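PDB 2PFX: uncharacterized peroxidase-related protein from Silicibacter sp., which is of unknown function but, as a member of the AhpD-like carboxymuconolactone decarboxylase family, is probably a peroxidase-related oxidoreductase. Local coordinates for residues A121-M126 against V147-F153; A130-T134 against T165-N169; F87-A92 against M181-H187. Residue numbers count along the deposited sequence, not the author numbering.

Contact 1 (A121-M126 against V147-F153); sequences ARQRVM and VLRSHGF. With ACT (acetate ion), chain C.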
ATOM      1  N   ALA A 121      21.200  19.756   0.999  1.00 11.28           N
ATOM      2  CA  ALA A 121      20.945  18.596   0.166  1.00 12.47           C
ATOM      3  C   ALA A 121      21.595  17.322   0.696  1.00  9.46           C
ATOM      4  O   ALA A 121      21.018  16.229   0.623  1.00 12.27           O
ATOM      5  CB  ALA A 121      21.401  18.819  -1.273  1.00 12.63           C
ATOM      6  N   ARG A 122      22.800  17.482   1.225  1.00 10.29           N
ATOM      7  CA  ARG A 122      23.506  16.342   1.803  1.00  9.49           C
ATOM      8  C   ARG A 122      22.633  15.636   2.849  1.00 11.94           C
ATOM      9  O   ARG A 122      22.466  14.416   2.780  1.00 13.76           O
ATOM     10  CB  ARG A 122      24.817  16.789   2.430  1.00 11.67           C
ATOM     11  CG  ARG A 122      25.534  15.771   3.308  1.00 15.75           C
ATOM     12  CD  ARG A 122      26.411  16.456   4.349  1.00 23.89           C
ATOM     13  NE  ARG A 122      26.842  15.601   5.452  1.00 31.12           N
ATOM     14  CZ  ARG A 122      27.846  14.727   5.383  1.00 31.74           C
ATOM     15  NH1 ARG A 122      28.525  14.589   4.249  1.00 20.00           N
ATOM     16  NH2 ARG A 122      28.178  13.981   6.440  1.00 25.42           N
ATOM     17  N   GLN A 123      22.086  16.414   3.776  1.00  8.87           N
ATOM     18  CA  GLN A 123      21.298  15.768   4.824  1.00 12.01           C
ATOM     19  C   GLN A 123      19.989  15.285   4.245  1.00 14.23           C
ATOM     20  O   GLN A 123      19.496  14.242   4.647  1.00 13.93           O
ATOM     21  CB  GLN A 123      21.076  16.739   5.995  1.00 11.71           C
ATOM     22  CG  GLN A 123      22.374  16.961   6.741  1.00 14.08           C
ATOM     23  CD  GLN A 123      22.265  17.769   8.011  1.00  8.69           C
ATOM     24  OE1 GLN A 123      21.342  18.557   8.189  1.00 13.14           O
ATOM     25  NE2 GLN A 123      23.271  17.540   8.861  1.00 12.03           N
ATOM     26  N   ARG A 124      19.441  16.060   3.299  1.00 10.82           N
ATOM     27  CA  ARG A 124      18.149  15.601   2.774  1.00  6.86           C
ATOM     28  C   ARG A 124      18.301  14.308   2.017  1.00 13.19           C
ATOM     29  O   ARG A 124      17.460  13.408   2.147  1.00 11.55           O
ATOM     30  CB  ARG A 124      17.554  16.694   1.881  1.00  8.34           C
ATOM     31  CG  ARG A 124      16.268  16.257   1.223  1.00 10.51           C
ATOM     32  CD  ARG A 124      15.197  15.725   2.210  1.00 18.48           C
ATOM     33  NE  ARG A 124      14.035  15.398   1.337  1.00 15.50           N
ATOM     34  CZ  ARG A 124      12.974  16.169   1.155  1.00 12.40           C
ATOM     35  NH1 ARG A 124      12.778  17.342   1.739  1.00 16.49           N
ATOM     36  NH2 ARG A 124      12.041  15.723   0.317  1.00 17.36           N
ATOM     37  N   VAL A 125      19.333  14.119   1.183  1.00 11.99           N
ATOM     38  CA  VAL A 125      19.396  12.855   0.438  1.00 10.11           C
ATOM     39  C   VAL A 125      19.745  11.691   1.358  1.00 10.15           C
ATOM     40  O   VAL A 125      19.329  10.555   1.132  1.00  9.32           O
ATOM     41  CB  VAL A 125      20.359  12.935  -0.752  1.00 10.55           C
ATOM     42  CG1 VAL A 125      19.879  14.081  -1.664  1.00 10.42           C
ATOM     43  CG2 VAL A 125      21.812  13.140  -0.364  1.00 11.07           C
HETATM   44  N   MSE A 126      20.492  11.967   2.415  1.00 11.54           N
HETATM   45  CA  MSE A 126      20.756  10.984   3.453  1.00  9.09           C
HETATM   46  C   MSE A 126      19.445  10.441   4.021  1.00  6.31           C
HETATM   47  O   MSE A 126      19.222   9.227   4.118  1.00 10.52           O
HETATM   48  CB  MSE A 126      21.619  11.627   4.519  1.00  9.70           C
HETATM   49  CG  MSE A 126      21.978  10.703   5.674  1.00  9.84           C
HETATM   50 SE   MSE A 126      22.829  11.662   7.096  0.75 12.51          SE
HETATM   51  CE  MSE A 126      21.262  12.581   7.672  1.00 12.92           C
ATOM     52  N   VAL A 147      23.460   8.946  -5.917  1.00 14.91           N
ATOM     53  CA  VAL A 147      22.921  10.224  -5.427  1.00 12.76           C
ATOM     54  C   VAL A 147      23.651  10.631  -4.156  1.00 12.33           C
ATOM     55  O   VAL A 147      24.039  11.777  -3.935  1.00 13.89           O
ATOM     56  CB  VAL A 147      21.412  10.184  -5.170  1.00 13.80           C
ATOM     57  CG1 VAL A 147      20.955  11.408  -4.402  1.00 14.88           C
ATOM     58  CG2 VAL A 147      20.678  10.073  -6.509  1.00 16.19           C
ATOM     59  N   LEU A 148      23.864   9.669  -3.268  1.00 11.42           N
ATOM     60  CA  LEU A 148      24.604   9.947  -2.041  1.00  7.60           C
ATOM     61  C   LEU A 148      26.027  10.409  -2.321  1.00  9.36           C
ATOM     62  O   LEU A 148      26.531  11.345  -1.695  1.00 11.03           O
ATOM     63  CB  LEU A 148      24.638   8.703  -1.142  1.00 10.02           C
ATOM     64  CG  LEU A 148      23.251   8.209  -0.725  1.00 13.52           C
ATOM     65  CD1 LEU A 148      23.409   6.914   0.064  1.00 13.18           C
ATOM     66  CD2 LEU A 148      22.502   9.265   0.059  1.00 13.17           C
ATOM     67  N   ARG A 149      26.697   9.720  -3.260  1.00 11.90           N
ATOM     68  CA  ARG A 149      28.047  10.157  -3.610  0.50 10.41           C
ATOM     69  C   ARG A 149      28.065  11.554  -4.237  1.00 12.86           C
ATOM     70  O   ARG A 149      29.033  12.293  -4.032  1.00 13.90           O
ATOM     71  CB  ARG A 149      28.707   9.192  -4.586  0.50 13.67           C
ATOM     72  CG  ARG A 149      28.853   7.785  -4.009  0.50 14.12           C
ATOM     73  CD  ARG A 149      29.754   6.872  -4.820  0.50 15.60           C
ATOM     74  NE  ARG A 149      29.053   6.210  -5.903  0.50 21.87           N
ATOM     75  CZ  ARG A 149      28.553   5.002  -5.993  0.50 12.55           C
ATOM     76  NH1 ARG A 149      28.642   4.135  -5.004  0.50 19.70           N
ATOM     77  NH2 ARG A 149      27.954   4.704  -7.136  0.50 16.75           N
ATOM     78  N   SER A 150      27.004  11.891  -4.957  1.00 12.77           N
ATOM     79  CA  SER A 150      26.864  13.193  -5.580  0.50 13.88           C
ATOM     80  C   SER A 150      26.721  14.335  -4.597  1.00 20.83           C
ATOM     81  O   SER A 150      26.812  15.537  -4.865  1.00 14.80           O
ATOM     82  CB  SER A 150      25.621  13.119  -6.492  0.50 17.73           C
ATOM     83  OG  SER A 150      25.910  13.984  -7.573  0.50 27.29           O
ATOM     84  N   HIS A 151      26.485  13.980  -3.333  1.00 13.33           N
ATOM     85  CA  HIS A 151      26.426  14.987  -2.293  1.00 10.88           C
ATOM     86  C   HIS A 151      27.463  14.777  -1.188  1.00 14.64           C
ATOM     87  O   HIS A 151      27.283  15.331  -0.110  1.00 11.43           O
ATOM     88  CB  HIS A 151      25.029  15.045  -1.678  1.00 11.64           C
ATOM     89  CG  HIS A 151      24.033  15.498  -2.694  1.00 14.34           C
ATOM     90  ND1 HIS A 151      23.856  16.839  -2.979  1.00 15.78           N
ATOM     91  CD2 HIS A 151      23.184  14.813  -3.472  1.00  8.46           C
ATOM     92  CE1 HIS A 151      22.921  16.931  -3.909  1.00 14.11           C
ATOM     93  NE2 HIS A 151      22.482  15.714  -4.231  1.00 14.21           N
ATOM     94  N   GLY A 152      28.530  14.050  -1.497  1.00 12.27           N
ATOM     95  CA  GLY A 152      29.727  14.046  -0.709  1.00 12.87           C
ATOM     96  C   GLY A 152      29.915  12.840   0.177  1.00 19.81           C
ATOM     97  O   GLY A 152      30.940  12.799   0.868  1.00 13.74           O
ATOM     98  N   PHE A 153      28.983  11.877   0.156  1.00 15.14           N
ATOM     99  CA  PHE A 153      29.198  10.646   0.914  1.00 12.06           C
ATOM    100  C   PHE A 153      30.076   9.659   0.156  1.00 12.70           C
ATOM    101  O   PHE A 153      29.854   9.394  -1.026  1.00 22.01           O
ATOM    102  CB  PHE A 153      27.863   9.965   1.234  1.00 10.93           C
ATOM    103  CG  PHE A 153      26.968  10.822   2.109  1.00 11.55           C
ATOM    104  CD1 PHE A 153      27.297  11.022   3.444  1.00 19.78           C
ATOM    105  CD2 PHE A 153      25.834  11.414   1.604  1.00 11.30           C
ATOM    106  CE1 PHE A 153      26.480  11.788   4.265  1.00 18.22           C
ATOM    107  CE2 PHE A 153      24.998  12.155   2.415  1.00  9.65           C
ATOM    108  CZ  PHE A 153      25.321  12.334   3.747  1.00 11.92           C
TER
HETATM  109  C   ACT C 191      26.954  18.545  -1.715  1.00 15.83           C
HETATM  110  O   ACT C 191      25.738  18.645  -1.605  1.00 14.49           O
HETATM  111  OXT ACT C 191      27.464  18.118  -2.734  1.00 14.65           O
HETATM  112  CH3 ACT C 191      27.828  18.935  -0.577  1.00 11.31           C
HETATM  113  O   HOH W   1      28.861  16.251   2.215  1.00 31.64           O
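The first turn of helix 121-136 packs against the end of helix 142-150 and the turn that follows it. Ala121 opens the contact, its CB 3.6 Å from CE1 of His151, whose ND1 donates a 2.9 Å hydrogen bond to O of an acetate ion, probably from the crystallisation liquor. Arg122 lies where the backbones come closest, its CA 5.2 Å from that of His151. Arg122 CZ lies 3.4 Å from Phe153 CE1, which sits over one face of the guanidinium; Arg122 NH1 reaches His151 O through water 1, and NE makes a salt bridge with Glu72. Val125 points toward the 147-153 segment: CG1 meets Val147 CG1 at 4.0 Å, while CG2 lies 4.0 Å from Leu148 CD2 and 3.8 Å from His151 CD2. Met126, a selenomethionine, rests CB 3.8 Å from Phe153 CZ, its SE forming an oblique Met-aromatic contact 5.3 Å from the ring centroid. A Schellman motif ends helix 142-150, with Gly152, at positive phi, as C-prime residue and bonds from Phe153 N to Leu148 O and Gly152 N to Arg149 O (both 3.1 Å). Leu148 also touches Ile158, and Met126 Ile161, of helix 155-178, and Met126 reaches Ile76 of helix 70-84.

Contact 2 (A130-T134 against T165-N169); sequences AAKMT and TGFFN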
ATOM      1  N   ALA A 130      17.451   6.686   3.603  1.00  8.31           N
ATOM      2  CA  ALA A 130      16.990   5.951   4.784  1.00  8.85           C
ATOM      3  C   ALA A 130      15.512   5.629   4.642  1.00  5.85           C
ATOM      4  O   ALA A 130      15.100   4.504   4.943  1.00  9.83           O
ATOM      5  CB  ALA A 130      17.276   6.741   6.049  1.00 11.63           C
ATOM      6  N   ALA A 131      14.739   6.596   4.181  1.00  8.80           N
ATOM      7  CA  ALA A 131      13.298   6.446   3.953  1.00 11.56           C
ATOM      8  C   ALA A 131      13.006   5.368   2.933  1.00 12.05           C
ATOM      9  O   ALA A 131      12.145   4.501   3.128  1.00 10.18           O
ATOM     10  CB  ALA A 131      12.647   7.756   3.506  1.00 14.02           C
ATOM     11  N   LYS A 132      13.735   5.408   1.826  1.00  8.62           N
ATOM     12  CA  LYS A 132      13.549   4.390   0.808  1.00  9.32           C
ATOM     13  C   LYS A 132      13.965   3.001   1.278  1.00  7.19           C
ATOM     14  O   LYS A 132      13.378   1.959   0.930  1.00 15.00           O
ATOM     15  CB  LYS A 132      14.316   4.790  -0.455  1.00 13.85           C
ATOM     16  CG  LYS A 132      14.049   3.773  -1.580  1.00 19.45           C
ATOM     17  CD  LYS A 132      14.727   4.177  -2.882  1.00 21.13           C
ATOM     18  CE  LYS A 132      14.315   3.202  -3.983  1.00 19.45           C
ATOM     19  NZ  LYS A 132      14.553   3.834  -5.305  1.00 22.72           N
HETATM   20  N   MSE A 133      15.017   2.909   2.075  1.00  8.48           N
HETATM   21  CA  MSE A 133      15.413   1.658   2.691  1.00  7.59           C
HETATM   22  C   MSE A 133      14.333   1.144   3.639  1.00 12.07           C
HETATM   23  O   MSE A 133      14.082  -0.045   3.768  1.00 10.64           O
HETATM   24  CB  MSE A 133      16.673   1.868   3.520  1.00 16.82           C
HETATM   25  CG  MSE A 133      17.976   1.852   2.747  1.00 15.29           C
HETATM   26 SE   MSE A 133      19.504   2.046   3.837  0.75  9.24          SE
HETATM   27  CE  MSE A 133      19.306   0.404   4.792  1.00  7.86           C
ATOM     28  N   THR A 134      13.688   2.096   4.300  1.00 10.92           N
ATOM     29  CA  THR A 134      12.692   1.739   5.305  1.00 10.79           C
ATOM     30  C   THR A 134      11.435   1.220   4.635  1.00 11.02           C
ATOM     31  O   THR A 134      10.863   0.193   5.039  1.00 11.24           O
ATOM     32  CB  THR A 134      12.443   2.937   6.231  1.00 10.11           C
ATOM     33  OG1 THR A 134      13.652   3.199   6.964  1.00 10.71           O
ATOM     34  CG2 THR A 134      11.365   2.614   7.268  1.00 11.83           C
ATOM     35  N   THR A 165      20.259   2.993   9.555  1.00  9.79           N
ATOM     36  CA  THR A 165      18.902   2.824   9.076  1.00  8.27           C
ATOM     37  C   THR A 165      18.366   1.429   9.406  1.00 14.67           C
ATOM     38  O   THR A 165      17.296   1.261   9.997  1.00 11.80           O
ATOM     39  CB  THR A 165      18.834   3.017   7.543  1.00 10.92           C
ATOM     40  OG1 THR A 165      19.211   4.364   7.185  1.00  9.01           O
ATOM     41  CG2 THR A 165      17.423   2.822   7.022  1.00 11.39           C
ATOM     42  N   GLY A 166      19.110   0.384   9.044  1.00 10.17           N
ATOM     43  CA  GLY A 166      18.693  -0.985   9.339  1.00 10.91           C
ATOM     44  C   GLY A 166      18.516  -1.218  10.827  1.00 13.16           C
ATOM     45  O   GLY A 166      17.541  -1.866  11.230  1.00 12.55           O
ATOM     46  N   PHE A 167      19.432  -0.691  11.627  1.00 10.40           N
ATOM     47  CA  PHE A 167      19.338  -0.856  13.081  1.00 11.64           C
ATOM     48  C   PHE A 167      18.020  -0.317  13.611  1.00  9.72           C
ATOM     49  O   PHE A 167      17.409  -1.022  14.409  1.00  8.02           O
ATOM     50  CB  PHE A 167      20.532  -0.199  13.767  1.00  8.07           C
ATOM     51  CG  PHE A 167      20.642  -0.382  15.263  1.00  8.83           C
ATOM     52  CD1 PHE A 167      20.908  -1.603  15.855  1.00 18.67           C
ATOM     53  CD2 PHE A 167      20.460   0.733  16.065  1.00 14.72           C
ATOM     54  CE1 PHE A 167      20.989  -1.699  17.232  1.00 14.88           C
ATOM     55  CE2 PHE A 167      20.567   0.672  17.432  1.00 14.79           C
ATOM     56  CZ  PHE A 167      20.851  -0.556  17.995  1.00 10.33           C
ATOM     57  N   PHE A 168      17.550   0.865  13.193  1.00 10.06           N
ATOM     58  CA  PHE A 168      16.287   1.354  13.746  1.00  8.57           C
ATOM     59  C   PHE A 168      15.113   0.606  13.167  1.00 11.66           C
ATOM     60  O   PHE A 168      14.040   0.577  13.783  1.00 12.16           O
ATOM     61  CB  PHE A 168      16.148   2.889  13.575  1.00 13.10           C
ATOM     62  CG  PHE A 168      17.083   3.437  14.666  1.00 10.99           C
ATOM     63  CD1 PHE A 168      16.649   3.485  15.983  1.00 20.09           C
ATOM     64  CD2 PHE A 168      18.365   3.831  14.336  1.00 13.32           C
ATOM     65  CE1 PHE A 168      17.512   3.933  16.969  1.00 19.18           C
ATOM     66  CE2 PHE A 168      19.228   4.300  15.319  1.00 15.48           C
ATOM     67  CZ  PHE A 168      18.790   4.350  16.631  1.00 15.39           C
ATOM     68  N   ASN A 169      15.304  -0.006  11.995  1.00  7.34           N
ATOM     69  CA  ASN A 169      14.233  -0.879  11.506  1.00  9.50           C
ATOM     70  C   ASN A 169      14.108  -2.130  12.397  1.00 10.66           C
ATOM     71  O   ASN A 169      13.069  -2.811  12.445  1.00 10.33           O
ATOM     72  CB  ASN A 169      14.493  -1.257  10.045  1.00 12.08           C
ATOM     73  CG  ASN A 169      13.850  -0.207   9.141  1.00 10.90           C
ATOM     74  OD1 ASN A 169      12.637  -0.239   8.958  1.00 10.07           O
ATOM     75  ND2 ASN A 169      14.635   0.722   8.638  1.00 10.23           N
TER
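Segments 130-134 and 165-169 run in broadly the same direction, their axes 10.0 Å apart at closest approach and crossing at -43°. The backbones are nearer at the N-terminal end, where the CA atoms of Ala130 and Thr165 are 5.6 Å apart, than at Thr134 and Asn169, where the CA separation is 6.9 Å. Small side chains suit the closer end: Ala130 CB sits 3.3 Å from Thr165 OG1, a hydroxyl that hydrogen-bonds within its own helix to Ile161 O. Thr165 CG2 packs between the helices, 3.7 Å from Met133 CB and 3.8 Å from Thr134 OG1. One turn on, polar groups take over. Asn169 ND2 donates a nearly straight 3.1 Å hydrogen bond to Thr134 OG1 and also bonds to Thr165 O at 3.0 Å; Thr134 OG1 in turn donates to Ala130 O at 2.8 Å. A chain of side-chain bonds thus links the two backbones inside the core. Asn169 OD1 accepts from Arg173 and Asn84, while Arg173 of a third subunit binds the carbonyls of Met133 and Thr134. This is buried helix-helix packing in an all-helical AhpD-like fold, continued here into the contact between subunits.

Contact 3 (F87-A92 against M181-H187); sequences FYCLVA and MPNAEYH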
ATOM      1  N   PHE A  87       6.592   4.740  18.792  1.00 10.32           N
ATOM      2  CA  PHE A  87       6.507   5.648  19.933  1.00  8.33           C
ATOM      3  C   PHE A  87       7.782   5.727  20.757  1.00  7.00           C
ATOM      4  O   PHE A  87       8.219   6.849  21.040  1.00 13.04           O
ATOM      5  CB  PHE A  87       5.325   5.223  20.839  1.00  9.21           C
ATOM      6  CG  PHE A  87       5.066   6.162  22.003  1.00  7.91           C
ATOM      7  CD1 PHE A  87       4.796   7.507  21.869  1.00 10.84           C
ATOM      8  CD2 PHE A  87       5.124   5.654  23.294  1.00 11.42           C
ATOM      9  CE1 PHE A  87       4.618   8.326  22.967  1.00 12.93           C
ATOM     10  CE2 PHE A  87       4.922   6.459  24.386  1.00 13.22           C
ATOM     11  CZ  PHE A  87       4.662   7.814  24.246  1.00 13.81           C
ATOM     12  N   TYR A  88       8.353   4.597  21.174  1.00  9.29           N
ATOM     13  CA  TYR A  88       9.529   4.590  22.029  1.00  8.77           C
ATOM     14  C   TYR A  88      10.611   5.460  21.374  1.00  9.60           C
ATOM     15  O   TYR A  88      11.239   6.328  21.983  1.00  8.74           O
ATOM     16  CB  TYR A  88      10.072   3.171  22.340  1.00 10.66           C
ATOM     17  CG  TYR A  88      11.307   3.231  23.223  1.00 11.29           C
ATOM     18  CD1 TYR A  88      12.621   3.379  22.796  1.00  9.36           C
ATOM     19  CD2 TYR A  88      11.143   3.121  24.610  1.00 15.51           C
ATOM     20  CE1 TYR A  88      13.691   3.434  23.632  1.00 12.72           C
ATOM     21  CE2 TYR A  88      12.216   3.176  25.475  1.00 14.32           C
ATOM     22  CZ  TYR A  88      13.491   3.334  24.991  1.00 13.70           C
ATOM     23  OH  TYR A  88      14.597   3.382  25.799  1.00 18.39           O
ATOM     24  N   CYS A  89      10.901   5.081  20.136  1.00 12.20           N
ATOM     25  CA  CYS A  89      12.097   5.578  19.472  1.00  7.53           C
ATOM     26  C   CYS A  89      11.863   7.022  19.059  1.00 11.80           C
ATOM     27  O   CYS A  89      12.798   7.818  19.062  1.00 11.16           O
ATOM     28  CB  CYS A  89      12.412   4.666  18.280  1.00  8.14           C
ATOM     29  SG  CYS A  89      12.836   2.961  18.761  1.00 17.95           S
ATOM     30  N   LEU A  90      10.615   7.359  18.730  1.00  8.23           N
ATOM     31  CA  LEU A  90      10.311   8.739  18.338  1.00  6.59           C
ATOM     32  C   LEU A  90      10.532   9.671  19.524  1.00 15.17           C
ATOM     33  O   LEU A  90      11.024  10.789  19.385  1.00 10.76           O
ATOM     34  CB  LEU A  90       8.904   8.868  17.777  1.00  7.72           C
ATOM     35  CG  LEU A  90       8.727   8.447  16.312  1.00 12.15           C
ATOM     36  CD1 LEU A  90       7.270   8.201  15.949  1.00 13.00           C
ATOM     37  CD2 LEU A  90       9.362   9.514  15.410  1.00 10.40           C
ATOM     38  N   VAL A  91      10.173   9.162  20.698  1.00 10.69           N
ATOM     39  CA  VAL A  91      10.378   9.945  21.910  1.00  6.32           C
ATOM     40  C   VAL A  91      11.849  10.032  22.292  1.00 10.90           C
ATOM     41  O   VAL A  91      12.342  11.134  22.572  1.00 10.09           O
ATOM     42  CB  VAL A  91       9.572   9.324  23.074  1.00 11.19           C
ATOM     43  CG1 VAL A  91       9.970  10.000  24.382  1.00 10.76           C
ATOM     44  CG2 VAL A  91       8.089   9.424  22.762  1.00  8.71           C
ATOM     45  N   ALA A  92      12.512   8.886  22.307  1.00  7.80           N
ATOM     46  CA  ALA A  92      13.897   8.839  22.755  1.00  9.84           C
ATOM     47  C   ALA A  92      14.813   9.599  21.799  1.00 14.79           C
ATOM     48  O   ALA A  92      15.646  10.410  22.240  1.00 11.90           O
ATOM     49  CB  ALA A  92      14.338   7.390  22.928  1.00 10.24           C
HETATM   50  N   MSE A 181       7.992   1.106  26.555  0.50 10.37           N
HETATM   51  CA  MSE A 181       7.588   2.476  26.868  0.50  9.01           C
HETATM   52  C   MSE A 181       8.757   3.403  27.092  0.50  8.42           C
HETATM   53  O   MSE A 181       9.679   3.094  27.857  0.50 10.78           O
HETATM   54  CB  MSE A 181       6.705   2.414  28.123  0.50 21.45           C
HETATM   55  CG  MSE A 181       5.286   1.964  27.833  0.50 19.68           C
HETATM   56 SE   MSE A 181       4.321   3.084  26.604  0.37 21.38          SE
HETATM   57  CE  MSE A 181       4.283   4.562  27.860  0.50 13.30           C
ATOM     58  N   PRO A 182       8.764   4.563  26.449  1.00 10.78           N
ATOM     59  CA  PRO A 182       9.863   5.508  26.739  1.00 13.98           C
ATOM     60  C   PRO A 182       9.771   6.166  28.111  1.00 12.21           C
ATOM     61  O   PRO A 182       8.719   6.427  28.694  1.00 12.52           O
ATOM     62  CB  PRO A 182       9.699   6.508  25.597  1.00 11.27           C
ATOM     63  CG  PRO A 182       8.223   6.503  25.344  1.00 13.77           C
ATOM     64  CD  PRO A 182       7.807   5.059  25.449  1.00 11.23           C
ATOM     65  N   ASN A 183      10.953   6.444  28.685  1.00 10.29           N
ATOM     66  CA  ASN A 183      11.073   7.084  29.978  1.00 12.58           C
ATOM     67  C   ASN A 183      10.346   8.412  29.951  1.00 13.63           C
ATOM     68  O   ASN A 183      10.485   9.232  29.052  1.00 10.84           O
ATOM     69  CB  ASN A 183      12.533   7.341  30.377  1.00 11.22           C
ATOM     70  CG  ASN A 183      13.392   6.097  30.392  1.00 14.93           C
ATOM     71  OD1 ASN A 183      13.568   5.505  29.324  1.00 15.14           O
ATOM     72  ND2 ASN A 183      13.912   5.718  31.559  1.00 14.49           N
ATOM     73  N   ALA A 184       9.554   8.653  30.985  1.00 16.82           N
ATOM     74  CA  ALA A 184       8.710   9.848  30.981  1.00 17.44           C
ATOM     75  C   ALA A 184       9.529  11.123  30.878  1.00 11.30           C
ATOM     76  O   ALA A 184       9.013  12.123  30.380  1.00 14.65           O
ATOM     77  CB  ALA A 184       7.838   9.842  32.229  1.00 28.95           C
ATOM     78  N   GLU A 185      10.779  11.073  31.312  1.00 17.16           N
ATOM     79  CA  GLU A 185      11.605  12.268  31.353  1.00 21.51           C
ATOM     80  C   GLU A 185      11.875  12.829  29.972  1.00 18.32           C
ATOM     81  O   GLU A 185      12.085  14.034  29.847  1.00 19.26           O
ATOM     82  CB  GLU A 185      12.964  11.990  32.013  1.00 21.24           C
ATOM     83  CG  GLU A 185      12.838  11.687  33.502  1.00 35.02           C
ATOM     84  CD  GLU A 185      12.925  10.196  33.777  1.00 48.88           C
ATOM     85  OE1 GLU A 185      12.106   9.455  33.198  1.00 21.22           O
ATOM     86  OE2 GLU A 185      13.801   9.769  34.555  1.00 45.64           O
ATOM     87  N   TYR A 186      11.902  11.966  28.963  1.00  9.87           N
ATOM     88  CA  TYR A 186      12.252  12.465  27.633  1.00 10.99           C
ATOM     89  C   TYR A 186      11.371  13.577  27.098  1.00 10.39           C
ATOM     90  O   TYR A 186      11.827  14.475  26.376  1.00 15.76           O
ATOM     91  CB  TYR A 186      12.153  11.302  26.652  1.00 11.14           C
ATOM     92  CG  TYR A 186      13.324  10.348  26.599  1.00 16.40           C
ATOM     93  CD1 TYR A 186      14.627  10.752  26.383  1.00 11.48           C
ATOM     94  CD2 TYR A 186      13.113   8.969  26.756  1.00 12.76           C
ATOM     95  CE1 TYR A 186      15.681   9.854  26.331  1.00 11.85           C
ATOM     96  CE2 TYR A 186      14.159   8.078  26.703  1.00 13.30           C
ATOM     97  CZ  TYR A 186      15.449   8.508  26.492  1.00 13.90           C
ATOM     98  OH  TYR A 186      16.461   7.564  26.456  1.00 16.85           O
ATOM     99  N   HIS A 187      10.079  13.509  27.392  1.00 12.02           N
ATOM    100  CA  HIS A 187       9.084  14.294  26.689  1.00  9.60           C
ATOM    101  C   HIS A 187       9.344  15.782  26.858  1.00 14.98           C
ATOM    102  O   HIS A 187       9.182  16.543  25.910  1.00 15.57           O
ATOM    103  CB  HIS A 187       7.670  13.969  27.194  1.00 11.89           C
ATOM    104  CG  HIS A 187       7.251  12.573  26.886  1.00 13.85           C
ATOM    105  ND1 HIS A 187       6.882  12.171  25.624  1.00 10.28           N
ATOM    106  CD2 HIS A 187       7.144  11.473  27.678  1.00 24.48           C
ATOM    107  CE1 HIS A 187       6.553  10.895  25.654  1.00 14.70           C
ATOM    108  NE2 HIS A 187       6.707  10.436  26.880  1.00 15.05           N
TER
HETATM  109  O   HOH W   2      16.299   5.126  25.154  1.00 19.89           O
HETATM  110  O   HOH W   3      10.875  13.487  23.245  1.00 10.01           O
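A CH-pi contact of almost ideal geometry marks this junction: Ala92 CA stands 3.9 Å from the centroid of the Tyr186 ring, only 3° off its normal. A second one involves the preceding residue, as Val91 CG1 lies 4.0 Å over the centroid of the His187 ring. The same methyl carbon also meets Tyr186 CB at 3.4 Å and Pro182 CB at 3.7 Å, so Val91 plugs the concave side of the bend formed by 181-187. At the start of the helix, Phe87 CE2 approaches Pro182 CD to 3.4 Å, and SE of selenomethionine Met181 makes a Met-aromatic contact at the ring edge, 5.2 Å from the Phe87 centroid. No direct hydrogen bond joins the segments, but water 2 connects Tyr88 OH (2.5 Å) with Tyr186 OH (2.8 Å). Cys89 is the second cysteine of a Cys-Phe-Tyr-Cys sequence, consistent with the CxxC motif of AhpD-like proteins, whose cysteines are redox-active; its CA-to-CB bond points away from 181-187, so the C-terminal segment packs on another side of the helix. Tyr88 and Asn183 bond to the backbone of Val40 and Val37, Cys89 packs on helix 155-178 and Leu90 on helix 70-84, while Met109 and Met112 of a fourth subunit pack against Phe87 and Val91.

From the N terminus, the chain first meets contact 3 at residues 87-92; that loop stays open for 88 mostly helical residues until 181-187 closes it, tying helix 87-101 to the C-terminal region. Contacts 1 and 2 are both nested within it. Helix 121-136 supplies the first segment of each: 121-126 pairs with 147-153 across a 20-residue connection, whereas 130-134 waits for 165-169. Their segments alternate, so the two loops cross, and together they fasten helix 121-136 to the successive helices 142-150 and 155-178. Contacts 1 and 2, with centres 16 Å apart, lie on the same side of the chain's centre; contact 3 lies opposite, its centre 29 Å from that of contact 1.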